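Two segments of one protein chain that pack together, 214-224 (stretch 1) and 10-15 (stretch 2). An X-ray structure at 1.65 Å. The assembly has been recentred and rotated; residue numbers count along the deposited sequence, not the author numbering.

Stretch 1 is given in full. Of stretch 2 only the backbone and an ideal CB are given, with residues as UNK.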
ATOM      1  N   ALA A 214      -9.786   2.138  14.824  1.00 42.60           N
ATOM      2  CA  ALA A 214     -10.358   1.036  14.060  1.00 43.92           C
ATOM      3  C   ALA A 214      -9.814  -0.312  14.532  1.00 39.30           C
ATOM      4  O   ALA A 214     -10.575  -1.251  14.752  1.00 42.58           O
ATOM      5  CB  ALA A 214     -10.081   1.230  12.572  1.00 44.82           C
ATOM      6  N   LEU A 215      -8.493  -0.405  14.672  1.00 40.18           N
ATOM      7  CA  LEU A 215      -7.867  -1.605  15.225  1.00 35.04           C
ATOM      8  C   LEU A 215      -8.501  -1.975  16.562  1.00 38.43           C
ATOM      9  O   LEU A 215      -8.882  -3.131  16.786  1.00 36.78           O
ATOM     10  CB  LEU A 215      -6.365  -1.387  15.398  1.00 33.33           C
ATOM     11  CG  LEU A 215      -5.533  -1.344  14.110  1.00 33.17           C
ATOM     12  CD1 LEU A 215      -4.129  -0.892  14.430  1.00 34.59           C
ATOM     13  CD2 LEU A 215      -5.533  -2.716  13.435  1.00 37.07           C
ATOM     14  N   SER A 216      -8.626  -0.973  17.432  1.00 40.39           N
ATOM     15  CA  SER A 216      -9.164  -1.145  18.775  1.00 41.50           C
ATOM     16  C   SER A 216     -10.626  -1.564  18.752  1.00 45.00           C
ATOM     17  O   SER A 216     -11.054  -2.387  19.563  1.00 43.25           O
ATOM     18  CB  SER A 216      -9.028   0.153  19.583  1.00 42.77           C
ATOM     19  OG  SER A 216      -7.689   0.611  19.603  1.00 48.24           O
ATOM     20  N   GLN A 217     -11.397  -0.984  17.837  1.00 46.40           N
ATOM     21  CA  GLN A 217     -12.807  -1.327  17.733  1.00 49.01           C
ATOM     22  C   GLN A 217     -12.952  -2.773  17.277  1.00 50.28           C
ATOM     23  O   GLN A 217     -13.763  -3.523  17.810  1.00 52.36           O
ATOM     24  CB  GLN A 217     -13.536  -0.389  16.769  1.00 57.36           C
ATOM     25  CG  GLN A 217     -14.976  -0.798  16.488  1.00 67.21           C
ATOM     26  CD  GLN A 217     -15.753   0.252  15.713  1.00 70.39           C
ATOM     27  OE1 GLN A 217     -15.367   1.421  15.664  1.00 69.46           O
ATOM     28  NE2 GLN A 217     -16.858  -0.163  15.105  1.00 66.96           N
ATOM     29  N   VAL A 218     -12.150  -3.165  16.294  1.00 45.00           N
ATOM     30  CA  VAL A 218     -12.232  -4.521  15.770  1.00 45.03           C
ATOM     31  C   VAL A 218     -11.838  -5.541  16.829  1.00 44.59           C
ATOM     32  O   VAL A 218     -12.535  -6.536  17.012  1.00 47.75           O
ATOM     33  CB  VAL A 218     -11.352  -4.701  14.523  1.00 46.48           C
ATOM     34  CG1 VAL A 218     -11.270  -6.171  14.139  1.00 46.83           C
ATOM     35  CG2 VAL A 218     -11.905  -3.877  13.382  1.00 49.11           C
ATOM     36  N   TRP A 219     -10.744  -5.289  17.546  1.00 42.59           N
ATOM     37  CA  TRP A 219     -10.337  -6.192  18.629  1.00 41.60           C
ATOM     38  C   TRP A 219     -11.440  -6.334  19.679  1.00 53.92           C
ATOM     39  O   TRP A 219     -11.740  -7.439  20.147  1.00 52.49           O
ATOM     40  CB  TRP A 219      -9.051  -5.703  19.299  1.00 40.45           C
ATOM     41  CG  TRP A 219      -8.589  -6.620  20.384  1.00 41.94           C
ATOM     42  CD1 TRP A 219      -8.847  -6.506  21.721  1.00 44.10           C
ATOM     43  CD2 TRP A 219      -7.804  -7.807  20.229  1.00 47.92           C
ATOM     44  NE1 TRP A 219      -8.266  -7.542  22.404  1.00 46.67           N
ATOM     45  CE2 TRP A 219      -7.624  -8.360  21.512  1.00 46.12           C
ATOM     46  CE3 TRP A 219      -7.234  -8.456  19.129  1.00 51.94           C
ATOM     47  CZ2 TRP A 219      -6.896  -9.525  21.729  1.00 51.62           C
ATOM     48  CZ3 TRP A 219      -6.512  -9.615  19.343  1.00 53.24           C
ATOM     49  CH2 TRP A 219      -6.346 -10.137  20.634  1.00 51.65           C
ATOM     50  N   ALA A 220     -12.039  -5.206  20.039  1.00 46.35           N
ATOM     51  CA  ALA A 220     -13.099  -5.183  21.038  1.00 49.59           C
ATOM     52  C   ALA A 220     -14.274  -6.049  20.602  1.00 52.62           C
ATOM     53  O   ALA A 220     -14.833  -6.801  21.401  1.00 59.00           O
ATOM     54  CB  ALA A 220     -13.553  -3.764  21.284  1.00 50.74           C
ATOM     55  N   GLU A 221     -14.638  -5.950  19.328  1.00 54.67           N
ATOM     56  CA  GLU A 221     -15.767  -6.711  18.810  1.00 56.00           C
ATOM     57  C   GLU A 221     -15.471  -8.207  18.769  1.00 55.50           C
ATOM     58  O   GLU A 221     -16.375  -9.030  18.898  1.00 58.24           O
ATOM     59  CB  GLU A 221     -16.155  -6.211  17.424  1.00 61.48           C
ATOM     60  CG  GLU A 221     -16.716  -4.808  17.440  1.00 70.07           C
ATOM     61  CD  GLU A 221     -17.197  -4.361  16.078  1.00 71.56           C
ATOM     62  OE1 GLU A 221     -17.323  -5.217  15.177  1.00 70.73           O
ATOM     63  OE2 GLU A 221     -17.451  -3.151  15.910  1.00 75.34           O
ATOM     64  N   GLN A 222     -14.202  -8.559  18.604  1.00 53.53           N
ATOM     65  CA  GLN A 222     -13.822  -9.962  18.543  1.00 53.57           C
ATOM     66  C   GLN A 222     -13.570 -10.528  19.935  1.00 55.58           C
ATOM     67  O   GLN A 222     -13.475 -11.744  20.113  1.00 59.21           O
ATOM     68  CB  GLN A 222     -12.590 -10.130  17.653  1.00 55.07           C
ATOM     69  CG  GLN A 222     -12.831  -9.649  16.233  1.00 62.58           C
ATOM     70  CD  GLN A 222     -11.695  -9.984  15.295  1.00 69.59           C
ATOM     71  OE1 GLN A 222     -10.637 -10.449  15.724  1.00 69.43           O
ATOM     72  NE2 GLN A 222     -11.908  -9.755  14.003  1.00 73.72           N
ATOM     73  N   HIS A 223     -13.483  -9.640  20.922  1.00 57.41           N
ATOM     74  CA  HIS A 223     -13.274 -10.044  22.308  1.00 57.32           C
ATOM     75  C   HIS A 223     -14.237  -9.354  23.259  1.00 58.63           C
ATOM     76  O   HIS A 223     -13.805  -8.619  24.147  1.00 62.33           O
ATOM     77  CB  HIS A 223     -11.840  -9.745  22.741  1.00 61.61           C
ATOM     78  CG  HIS A 223     -10.805 -10.415  21.896  1.00 63.79           C
ATOM     79  ND1 HIS A 223     -10.601 -10.089  20.572  1.00 65.46           N
ATOM     80  CD2 HIS A 223      -9.919 -11.394  22.184  1.00 66.17           C
ATOM     81  CE1 HIS A 223      -9.634 -10.843  20.081  1.00 67.71           C
ATOM     82  NE2 HIS A 223      -9.202 -11.642  21.038  1.00 67.31           N
ATOM     83  N   PRO A 224     -15.547  -9.588  23.088  1.00 55.22           N
ATOM     84  CA  PRO A 224     -16.502  -8.902  23.960  1.00 55.53           C
ATOM     85  C   PRO A 224     -16.414  -9.399  25.395  1.00 56.85           C
ATOM     86  O   PRO A 224     -15.884 -10.483  25.642  1.00 49.80           O
ATOM     87  CB  PRO A 224     -17.855  -9.258  23.345  1.00 54.74           C
ATOM     88  CG  PRO A 224     -17.621 -10.580  22.702  1.00 49.25           C
ATOM     89  CD  PRO A 224     -16.212 -10.529  22.170  1.00 53.14           C
ATOM     90  N   UNK A  10      -8.092 -15.459  16.594  1.00104.55           N
ATOM     91  CA  UNK A  10      -7.522 -14.428  17.455  1.00101.10           C
ATOM     92  C   UNK A  10      -6.599 -13.492  16.683  1.00 93.05           C
ATOM     93  O   UNK A  10      -5.650 -12.942  17.243  1.00 90.79           O
ATOM     94  CB  UNK A  10      -6.758 -15.073  18.613  1.00101.10           C
ATOM     95  N   UNK A  11      -6.879 -13.314  15.399  1.00 82.92           N
ATOM     96  CA  UNK A  11      -6.084 -12.421  14.567  1.00 73.05           C
ATOM     97  C   UNK A  11      -6.941 -11.328  13.947  1.00 64.16           C
ATOM     98  O   UNK A  11      -8.141 -11.502  13.736  1.00 65.44           O
ATOM     99  CB  UNK A  11      -5.371 -13.213  13.469  1.00 73.05           C
ATOM    100  N   UNK A  12      -6.311 -10.190  13.676  1.00 49.09           N
ATOM    101  CA  UNK A  12      -6.954  -9.104  12.956  1.00 49.84           C
ATOM    102  C   UNK A  12      -6.300  -8.956  11.593  1.00 45.93           C
ATOM    103  O   UNK A  12      -5.097  -8.747  11.507  1.00 36.86           O
ATOM    104  CB  UNK A  12      -6.873  -7.796  13.745  1.00 49.84           C
ATOM    105  N   UNK A  13      -7.085  -9.077  10.530  1.00 42.70           N
ATOM    106  CA  UNK A  13      -6.552  -8.907   9.189  1.00 43.49           C
ATOM    107  C   UNK A  13      -6.733  -7.471   8.723  1.00 40.74           C
ATOM    108  O   UNK A  13      -7.818  -6.903   8.828  1.00 44.55           O
ATOM    109  CB  UNK A  13      -7.228  -9.874   8.215  1.00 43.49           C
ATOM    110  N   UNK A  14      -5.658  -6.881   8.222  1.00 34.00           N
ATOM    111  CA  UNK A  14      -5.738  -5.571   7.601  1.00 29.88           C
ATOM    112  C   UNK A  14      -5.337  -5.706   6.150  1.00 39.08           C
ATOM    113  O   UNK A  14      -4.195  -6.055   5.854  1.00 41.42           O
ATOM    114  CB  UNK A  14      -4.854  -4.553   8.324  1.00 29.88           C
ATOM    115  N   UNK A  15      -6.284  -5.443   5.256  1.00 33.23           N
ATOM    116  CA  UNK A  15      -6.013  -5.425   3.820  1.00 32.11           C
ATOM    117  C   UNK A  15      -5.812  -4.007   3.332  1.00 31.74           C
ATOM    118  O   UNK A  15      -6.663  -3.146   3.553  1.00 38.19           O
ATOM    119  CB  UNK A  15      -7.151  -6.092   3.045  1.00 32.11           C
TER

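Stretch 1 is a helix through Q222, and H223 is the first residue to leave helical phi/psi. The 12-15 strand runs at 144° to it, nearer antiparallel than parallel, with the axes 9.8 Å apart at closest approach. Low-numbered positions of stretch 2 therefore lie by the C-terminal end of the helix.

At position 10 the CA-to-CB bond points sideways. The ideal CB is 4.9 Å from H223 NE2 and 5.3 Å from W219 CH2, so a side chain could reach either ring. H223 ND1 donates to W219 O (2.9 Å), which holds the imidazole and leaves NE2 as the nitrogen turned to stretch 2. A neutral imidazole that donates through ND1 offers an acceptor at NE2, which a hydroxyl, amide or amine could meet; an acidic group would suit if the ring is also protonated at NE2. An aliphatic chain lying by the indole would serve as well. The residue is E10. Its OE1 comes to 3.9 Å from W219 CH2, an oblique approach, but the side chain is poorly ordered and its carboxylate is modelled too close to the imidazole for a bond to be inferred.

Position 11, at phi/psi -122/152, points its CB away, and no atom of stretch 1 lies within 5.5 Å of the ideal CB. Almost any polar or charged side chain would do. The residue is K11, whose NZ is hydrogen-bonded elsewhere in the structure.

Position 12 faces the helix, its CA 7.2 Å from the CA of W219. The ideal CB lies 4.7 Å from V218 CG1 and 5.3 Å from L215 CD2. These neighbours and the indole form an apolar recess, deep enough for more than a methyl group. Leucine, isoleucine, methionine or valine are all plausible; a charge would find no partner among these carbons. The residue is I12, with chi1 -67° (m) and chi2 169° (t). I12 CG1 packs 4.1 Å from V218 CG1, I12 CG2 lies 4.3 Å from L215 CD2, and I12 CD1 reaches W219 CE3 at 3.7 Å, meeting the indole at its edge, near the ring plane. I12 has the largest area covered by the other stretch, 104 Å².

Position 13 points away, with nothing of stretch 1 near its ideal CB, so long polar chains are easily accommodated. R13 makes no contact with the helix.

Position 14 points toward stretch 1 again, following the strand's alternation, but its ideal CB is 5.5 Å from L215 CD2. A modest apolar side chain suffices, valine or isoleucine fitting the extended backbone at -118/115. V14 places CG2 4.0 Å from L215 CD2.

Position 15 is out of reach, so stretch 1 sets no preference. It is D15.

Stretch 2 (10-15) EKIRVD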
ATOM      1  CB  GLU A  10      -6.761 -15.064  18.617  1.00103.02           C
ATOM      2  CG  GLU A  10      -7.622 -15.388  19.819  1.00104.64           C
ATOM      3  CD  GLU A  10      -7.554 -14.316  20.886  1.00103.11           C
ATOM      4  OE1 GLU A  10      -6.440 -14.016  21.369  1.00100.10           O
ATOM      5  OE2 GLU A  10      -8.617 -13.773  21.242  1.00103.51           O
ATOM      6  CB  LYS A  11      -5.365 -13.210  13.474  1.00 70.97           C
ATOM      7  CG  LYS A  11      -4.174 -13.999  13.980  1.00 72.71           C
ATOM      8  CD  LYS A  11      -2.887 -13.490  13.360  1.00 70.79           C
ATOM      9  CE  LYS A  11      -1.724 -13.580  14.332  1.00 69.97           C
ATOM     10  NZ  LYS A  11      -0.437 -13.235  13.672  1.00 70.40           N
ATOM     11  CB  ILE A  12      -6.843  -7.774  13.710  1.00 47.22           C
ATOM     12  CG1 ILE A  12      -7.652  -7.819  15.002  1.00 51.02           C
ATOM     13  CG2 ILE A  12      -7.317  -6.626  12.838  1.00 51.81           C
ATOM     14  CD1 ILE A  12      -7.365  -6.647  15.893  1.00 52.59           C
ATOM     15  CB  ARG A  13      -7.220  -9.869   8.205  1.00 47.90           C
ATOM     16  CG  ARG A  13      -6.893  -9.567   6.750  1.00 55.29           C
ATOM     17  CD  ARG A  13      -6.996 -10.823   5.912  1.00 66.79           C
ATOM     18  NE  ARG A  13      -7.731 -10.610   4.670  1.00 77.07           N
ATOM     19  CZ  ARG A  13      -9.058 -10.557   4.584  1.00 82.70           C
ATOM     20  NH1 ARG A  13      -9.804 -10.672   5.677  1.00 83.55           N
ATOM     21  NH2 ARG A  13      -9.638 -10.359   3.409  1.00 84.01           N
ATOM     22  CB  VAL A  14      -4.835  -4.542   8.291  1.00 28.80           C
ATOM     23  CG1 VAL A  14      -4.937  -3.194   7.604  1.00 29.09           C
ATOM     24  CG2 VAL A  14      -5.214  -4.423   9.778  1.00 34.06           C
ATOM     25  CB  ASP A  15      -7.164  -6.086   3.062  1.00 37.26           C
ATOM     26  CG  ASP A  15      -7.290  -7.538   3.389  1.00 38.33           C
ATOM     27  OD1 ASP A  15      -6.473  -8.316   2.860  1.00 40.64           O
ATOM     28  OD2 ASP A  15      -8.176  -7.902   4.201  1.00 43.72           O
TER
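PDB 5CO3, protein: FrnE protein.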